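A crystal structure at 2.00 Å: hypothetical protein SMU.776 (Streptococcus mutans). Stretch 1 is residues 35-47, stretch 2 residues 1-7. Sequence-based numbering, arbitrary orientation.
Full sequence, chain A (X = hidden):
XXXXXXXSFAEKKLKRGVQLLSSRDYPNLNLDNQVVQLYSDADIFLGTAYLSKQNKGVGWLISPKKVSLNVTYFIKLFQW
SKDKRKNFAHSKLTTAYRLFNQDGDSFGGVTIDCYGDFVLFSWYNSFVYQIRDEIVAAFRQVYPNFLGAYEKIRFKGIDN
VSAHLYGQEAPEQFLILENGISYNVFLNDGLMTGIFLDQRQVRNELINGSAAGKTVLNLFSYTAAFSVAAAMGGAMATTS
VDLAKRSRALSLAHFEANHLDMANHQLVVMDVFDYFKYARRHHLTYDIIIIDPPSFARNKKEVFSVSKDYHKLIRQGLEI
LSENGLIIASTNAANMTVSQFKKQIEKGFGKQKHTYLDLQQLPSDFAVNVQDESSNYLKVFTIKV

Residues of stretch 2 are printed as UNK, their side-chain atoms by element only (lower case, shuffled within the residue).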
ATOM      1  N   VAL A  35     -24.240 -11.256   6.674  1.00 25.84           N
ATOM      2  CA  VAL A  35     -23.909 -12.239   5.654  1.00 24.86           C
ATOM      3  C   VAL A  35     -25.164 -12.405   4.805  1.00 24.77           C
ATOM      4  O   VAL A  35     -26.279 -12.385   5.331  1.00 25.13           O
ATOM      5  CB  VAL A  35     -23.536 -13.595   6.292  1.00 24.98           C
ATOM      6  CG1 VAL A  35     -23.290 -14.635   5.210  1.00 23.77           C
ATOM      7  CG2 VAL A  35     -22.293 -13.434   7.158  1.00 24.88           C
ATOM      8  N   VAL A  36     -24.996 -12.532   3.493  1.00 23.40           N
ATOM      9  CA  VAL A  36     -26.140 -12.710   2.611  1.00 22.54           C
ATOM     10  C   VAL A  36     -25.805 -13.786   1.598  1.00 23.65           C
ATOM     11  O   VAL A  36     -24.662 -14.243   1.521  1.00 23.26           O
ATOM     12  CB  VAL A  36     -26.500 -11.406   1.849  1.00 22.24           C
ATOM     13  CG1 VAL A  36     -26.804 -10.283   2.843  1.00 21.47           C
ATOM     14  CG2 VAL A  36     -25.355 -11.002   0.915  1.00 21.01           C
ATOM     15  N   GLN A  37     -26.813 -14.210   0.846  1.00 23.82           N
ATOM     16  CA  GLN A  37     -26.615 -15.202  -0.193  1.00 24.35           C
ATOM     17  C   GLN A  37     -26.991 -14.499  -1.479  1.00 24.30           C
ATOM     18  O   GLN A  37     -28.092 -13.959  -1.599  1.00 23.97           O
ATOM     19  CB  GLN A  37     -27.523 -16.410   0.010  1.00 25.69           C
ATOM     20  CG  GLN A  37     -27.312 -17.145   1.319  1.00 26.23           C
ATOM     21  CD  GLN A  37     -28.109 -18.432   1.369  1.00 29.41           C
ATOM     22  OE1 GLN A  37     -29.319 -18.438   1.114  1.00 30.57           O
ATOM     23  NE2 GLN A  37     -27.437 -19.536   1.694  1.00 28.23           N
ATOM     24  N   LEU A  38     -26.069 -14.494  -2.432  1.00 24.28           N
ATOM     25  CA  LEU A  38     -26.293 -13.841  -3.713  1.00 23.54           C
ATOM     26  C   LEU A  38     -26.932 -14.784  -4.718  1.00 23.86           C
ATOM     27  O   LEU A  38     -26.494 -15.924  -4.869  1.00 24.43           O
ATOM     28  CB  LEU A  38     -24.965 -13.342  -4.274  1.00 24.02           C
ATOM     29  CG  LEU A  38     -24.154 -12.477  -3.308  1.00 23.29           C
ATOM     30  CD1 LEU A  38     -22.858 -12.052  -3.972  1.00 22.74           C
ATOM     31  CD2 LEU A  38     -24.979 -11.264  -2.898  1.00 23.59           C
ATOM     32  N   TYR A  39     -27.955 -14.286  -5.408  1.00 23.54           N
ATOM     33  CA  TYR A  39     -28.676 -15.053  -6.422  1.00 24.54           C
ATOM     34  C   TYR A  39     -28.835 -14.235  -7.709  1.00 25.57           C
ATOM     35  O   TYR A  39     -28.931 -13.008  -7.663  1.00 26.24           O
ATOM     36  CB  TYR A  39     -30.069 -15.429  -5.905  1.00 23.85           C
ATOM     37  CG  TYR A  39     -30.096 -16.633  -4.994  1.00 23.56           C
ATOM     38  CD1 TYR A  39     -30.352 -17.905  -5.501  1.00 23.04           C
ATOM     39  CD2 TYR A  39     -29.860 -16.504  -3.623  1.00 23.71           C
ATOM     40  CE1 TYR A  39     -30.375 -19.026  -4.661  1.00 23.36           C
ATOM     41  CE2 TYR A  39     -29.878 -17.615  -2.780  1.00 23.27           C
ATOM     42  CZ  TYR A  39     -30.137 -18.871  -3.307  1.00 22.67           C
ATOM     43  OH  TYR A  39     -30.152 -19.973  -2.482  1.00 21.77           O
ATOM     44  N   SER A  40     -28.867 -14.920  -8.849  1.00 26.06           N
ATOM     45  CA  SER A  40     -29.043 -14.250 -10.138  1.00 26.81           C
ATOM     46  C   SER A  40     -30.533 -13.969 -10.318  1.00 27.35           C
ATOM     47  O   SER A  40     -31.335 -14.281  -9.434  1.00 28.15           O
ATOM     48  CB  SER A  40     -28.567 -15.149 -11.279  1.00 24.78           C
ATOM     49  OG  SER A  40     -29.410 -16.279 -11.394  1.00 25.32           O
ATOM     50  N   ASP A  41     -30.899 -13.388 -11.458  1.00 29.04           N
ATOM     51  CA  ASP A  41     -32.297 -13.073 -11.756  1.00 31.34           C
ATOM     52  C   ASP A  41     -33.087 -14.336 -12.079  1.00 31.34           C
ATOM     53  O   ASP A  41     -34.321 -14.319 -12.111  1.00 32.33           O
ATOM     54  CB  ASP A  41     -32.394 -12.091 -12.934  1.00 32.89           C
ATOM     55  CG  ASP A  41     -31.555 -12.519 -14.128  1.00 35.30           C
ATOM     56  OD1 ASP A  41     -31.599 -13.713 -14.494  1.00 36.36           O
ATOM     57  OD2 ASP A  41     -30.853 -11.656 -14.709  1.00 37.21           O
ATOM     58  N   ALA A  42     -32.367 -15.427 -12.317  1.00 31.14           N
ATOM     59  CA  ALA A  42     -32.980 -16.712 -12.629  1.00 31.29           C
ATOM     60  C   ALA A  42     -33.071 -17.556 -11.364  1.00 31.37           C
ATOM     61  O   ALA A  42     -33.334 -18.758 -11.422  1.00 31.84           O
ATOM     62  CB  ALA A  42     -32.158 -17.442 -13.688  1.00 30.75           C
ATOM     63  N   ASP A  43     -32.840 -16.917 -10.221  1.00 31.70           N
ATOM     64  CA  ASP A  43     -32.902 -17.590  -8.928  1.00 32.62           C
ATOM     65  C   ASP A  43     -31.823 -18.645  -8.736  1.00 31.88           C
ATOM     66  O   ASP A  43     -32.029 -19.625  -8.015  1.00 32.54           O
ATOM     67  CB  ASP A  43     -34.274 -18.235  -8.734  1.00 34.63           C
ATOM     68  CG  ASP A  43     -35.393 -17.219  -8.730  1.00 38.21           C
ATOM     69  OD1 ASP A  43     -35.356 -16.301  -7.883  1.00 40.19           O
ATOM     70  OD2 ASP A  43     -36.312 -17.340  -9.573  1.00 40.27           O
ATOM     71  N   ILE A  44     -30.676 -18.454  -9.380  1.00 30.99           N
ATOM     72  CA  ILE A  44     -29.577 -19.401  -9.248  1.00 29.55           C
ATOM     73  C   ILE A  44     -28.606 -18.906  -8.177  1.00 28.19           C
ATOM     74  O   ILE A  44     -28.295 -17.719  -8.115  1.00 26.32           O
ATOM     75  CB  ILE A  44     -28.809 -19.572 -10.574  1.00 29.76           C
ATOM     76  CG1 ILE A  44     -29.781 -19.947 -11.699  1.00 31.26           C
ATOM     77  CG2 ILE A  44     -27.732 -20.633 -10.413  1.00 29.40           C
ATOM     78  CD1 ILE A  44     -30.595 -21.203 -11.442  1.00 31.08           C
ATOM     79  N   PHE A  45     -28.136 -19.824  -7.336  1.00 27.34           N
ATOM     80  CA  PHE A  45     -27.212 -19.482  -6.256  1.00 26.27           C
ATOM     81  C   PHE A  45     -25.842 -19.082  -6.791  1.00 25.78           C
ATOM     82  O   PHE A  45     -25.199 -19.851  -7.505  1.00 26.25           O
ATOM     83  CB  PHE A  45     -27.065 -20.672  -5.306  1.00 24.97           C
ATOM     84  CG  PHE A  45     -26.156 -20.411  -4.141  1.00 23.24           C
ATOM     85  CD1 PHE A  45     -26.474 -19.438  -3.199  1.00 21.76           C
ATOM     86  CD2 PHE A  45     -24.984 -21.143  -3.983  1.00 22.47           C
ATOM     87  CE1 PHE A  45     -25.637 -19.196  -2.114  1.00 22.66           C
ATOM     88  CE2 PHE A  45     -24.137 -20.909  -2.900  1.00 22.71           C
ATOM     89  CZ  PHE A  45     -24.465 -19.932  -1.963  1.00 22.67           C
ATOM     90  N   LEU A  46     -25.393 -17.880  -6.435  1.00 24.86           N
ATOM     91  CA  LEU A  46     -24.096 -17.385  -6.899  1.00 24.97           C
ATOM     92  C   LEU A  46     -23.032 -17.365  -5.808  1.00 23.72           C
ATOM     93  O   LEU A  46     -21.847 -17.164  -6.093  1.00 24.56           O
ATOM     94  CB  LEU A  46     -24.249 -15.978  -7.489  1.00 25.25           C
ATOM     95  CG  LEU A  46     -25.156 -15.839  -8.721  1.00 26.29           C
ATOM     96  CD1 LEU A  46     -25.342 -14.362  -9.044  1.00 25.90           C
ATOM     97  CD2 LEU A  46     -24.547 -16.578  -9.909  1.00 26.54           C
ATOM     98  N   GLY A  47     -23.438 -17.547  -4.555  1.00 23.20           N
ATOM     99  CA  GLY A  47     -22.449 -17.570  -3.491  1.00 21.48           C
ATOM    100  C   GLY A  47     -22.815 -16.908  -2.185  1.00 20.51           C
ATOM    101  O   GLY A  47     -23.874 -16.289  -2.049  1.00 21.25           O
ATOM    102  N   UNK A   1     -30.323 -16.681   5.263  1.00 43.99           N
ATOM    103  CA  UNK A   1     -30.757 -15.351   5.774  1.00 43.87           C
ATOM    104  C   UNK A   1     -31.408 -14.517   4.683  1.00 42.37           C
ATOM    105  O   UNK A   1     -32.495 -14.845   4.206  1.00 41.76           O
ATOM    106  s   UNK A   1     -30.525 -15.253   8.803  1.00 53.41           S
ATOM    107  c   UNK A   1     -29.558 -14.599   6.353  1.00 46.28           C
ATOM    108  c   UNK A   1     -31.072 -16.971   8.527  1.00 52.33           C
ATOM    109  c   UNK A   1     -29.104 -15.146   7.686  1.00 49.14           C
ATOM    110  N   UNK A   2     -30.745 -13.432   4.299  1.00 41.61           N
ATOM    111  CA  UNK A   2     -31.258 -12.555   3.255  1.00 40.02           C
ATOM    112  C   UNK A   2     -30.748 -13.020   1.893  1.00 38.32           C
ATOM    113  O   UNK A   2     -29.546 -13.171   1.694  1.00 37.67           O
ATOM    114  c   UNK A   2     -32.448 -10.909   5.423  1.00 42.62           C
ATOM    115  c   UNK A   2     -30.804 -11.096   3.473  1.00 40.50           C
ATOM    116  c   UNK A   2     -31.573 -10.172   2.544  1.00 41.43           C
ATOM    117  c   UNK A   2     -31.030 -10.690   4.928  1.00 41.37           C
ATOM    118  N   UNK A   3     -31.675 -13.256   0.970  1.00 37.66           N
ATOM    119  CA  UNK A   3     -31.350 -13.686  -0.386  1.00 36.83           C
ATOM    120  C   UNK A   3     -31.363 -12.436  -1.262  1.00 35.90           C
ATOM    121  O   UNK A   3     -32.421 -11.866  -1.542  1.00 36.11           O
ATOM    122  n   UNK A   3     -33.052 -16.415  -5.066  1.00 44.54           N
ATOM    123  c   UNK A   3     -32.475 -14.891  -2.385  1.00 40.34           C
ATOM    124  c   UNK A   3     -32.396 -14.693  -0.875  1.00 37.82           C
ATOM    125  c   UNK A   3     -34.039 -15.671  -4.239  1.00 43.08           C
ATOM    126  c   UNK A   3     -33.727 -15.698  -2.743  1.00 42.21           C
ATOM    127  N   UNK A   4     -30.179 -12.008  -1.679  1.00 34.42           N
ATOM    128  CA  UNK A   4     -30.043 -10.816  -2.502  1.00 33.03           C
ATOM    129  C   UNK A   4     -29.992 -11.174  -3.980  1.00 32.63           C
ATOM    130  O   UNK A   4     -29.093 -11.894  -4.422  1.00 32.80           O
ATOM    131  c   UNK A   4     -28.436  -8.725  -2.757  1.00 32.57           C
ATOM    132  c   UNK A   4     -29.569  -7.729  -2.526  1.00 32.90           C
ATOM    133  c   UNK A   4     -28.771 -10.064  -2.099  1.00 32.42           C
ATOM    134  c   UNK A   4     -27.130  -8.193  -2.167  1.00 30.43           C
ATOM    135  N   UNK A   5     -30.966 -10.690  -4.744  1.00 31.64           N
ATOM    136  CA  UNK A   5     -30.988 -10.966  -6.176  1.00 30.53           C
ATOM    137  C   UNK A   5     -30.149  -9.869  -6.816  1.00 29.00           C
ATOM    138  O   UNK A   5     -30.400  -8.682  -6.612  1.00 28.27           O
ATOM    139  c   UNK A   5     -32.543 -11.493  -8.130  1.00 33.15           C
ATOM    140  c   UNK A   5     -32.418 -10.935  -6.718  1.00 31.84           C
ATOM    141  s   UNK A   5     -34.257 -11.589  -8.696  1.00 36.52           S
ATOM    142  c   UNK A   5     -34.801 -13.065  -7.828  1.00 34.96           C
ATOM    143  N   UNK A   6     -29.144 -10.266  -7.585  1.00 28.14           N
ATOM    144  CA  UNK A   6     -28.251  -9.302  -8.202  1.00 25.44           C
ATOM    145  C   UNK A   6     -28.513  -9.033  -9.678  1.00 24.30           C
ATOM    146  O   UNK A   6     -29.144  -9.828 -10.367  1.00 22.84           O
ATOM    147  c   UNK A   6     -26.510 -11.013  -8.812  1.00 21.79           C
ATOM    148  c   UNK A   6     -26.792  -9.747  -8.008  1.00 24.60           C
ATOM    149  c   UNK A   6     -26.544  -9.997  -6.527  1.00 24.48           C
ATOM    150  N   UNK A   7     -28.010  -7.896 -10.147  1.00 24.73           N
ATOM    151  CA  UNK A   7     -28.180  -7.508 -11.536  1.00 23.83           C
ATOM    152  C   UNK A   7     -27.289  -8.285 -12.483  1.00 24.35           C
ATOM    153  O   UNK A   7     -26.376  -8.997 -12.057  1.00 24.49           O
TER
HETATM  154  O   HOH W   1     -27.282 -15.392   4.262  1.00 39.73           O
HETATM  155  O   HOH W   2     -29.002 -11.367 -12.625  1.00 36.29           O

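Position 1 opens the chain with four side-chain atoms, two carbons, a sulfur and a last carbon in an unbranched row. Its CB lies 4.1 Å from the backbone O of Val35, but the end of the chain leads away from stretch 1. The pattern is that of methionine. A water bridges the two backbones weakly here: the O of water 1 accepts a weak hydrogen bond from N of Met1 at 3.5 Å, and the same water O donates a weak one to O of Val35 at 3.3 Å.

Position 2 carries four carbons, forked at the first, with one arm two carbons long. Its CB lies 4.1 Å from CG1 of Val36, an apolar contact. That fork at CB, with unequal arms, identifies isoleucine. The backbone O of Ile2 accepts a hydrogen bond from the N of Gln37 at 3.0 Å.

At position 3, four carbons in a row end in a nitrogen. The chain is extended through its first three torsions and turns at the last, which sets the nitrogen over one face of the Tyr39 ring. Such an unbranched chain with a terminal amine is lysine. NZ of Lys3 is 3.4 Å from the centroid of the Tyr39 ring, 30° off the ring normal, a cation-pi arrangement; OD1 of Asp43 adds a long salt bridge to NZ of Lys3 at 3.6 Å.

Position 4 has four carbons again, now forked at the second, and they turn to the face of the sheet that bears Leu38, where a terminal carbon lies 3.8 Å from CD2 of Leu38. A fork one carbon beyond CB means leucine, and the carbon in that contact is CD2 of Leu4. Both backbone groups of Leu4 bond to the same strand, to the residues that flank Leu38: N of Leu4 donates to O of Gln37 at 2.9 Å, and O of Leu4 accepts from N of Tyr39 at 2.8 Å.

Position 5 repeats the unbranched pattern of two carbons, a sulfur and a carbon, and reaches the turn that follows Tyr39. It is a second methionine. CG of Met5 lies 3.3 Å from O of Ser40, SD of Met5 is 3.9 Å from CA of Asp41, and CE of Met5 approaches OD1 of Asp43 to 3.3 Å.

Position 6 shows three carbons, one carrying the other two, in contact with Leu38 and Leu46: valine. CG2 of Val6 lies 3.6 Å from CD1 of Leu46, and CG1 of Val6 lies 4.2 Å from CD2 of Leu38. The N of Val6 donates to O of Tyr39 at 2.8 Å.

Position 7 has no side-chain atoms and is glycine; Gly7 occupies the N-cap position right before a helix.

The contact is a parallel strand pairing. Its four backbone hydrogen bonds run from Ile2 to Val6, and the alternation of side chains sorts the chemistry: Lys3 and Met5 share a face with Gln37 and Tyr39, where the amine meets the aromatic ring, whereas Leu4 joins Leu38 on the other. Beyond the strand, Val6 extends the apolar packing to Leu46. Together the two stretches bury 671 Å².

Stretch 2 1-7: MIKLMVG
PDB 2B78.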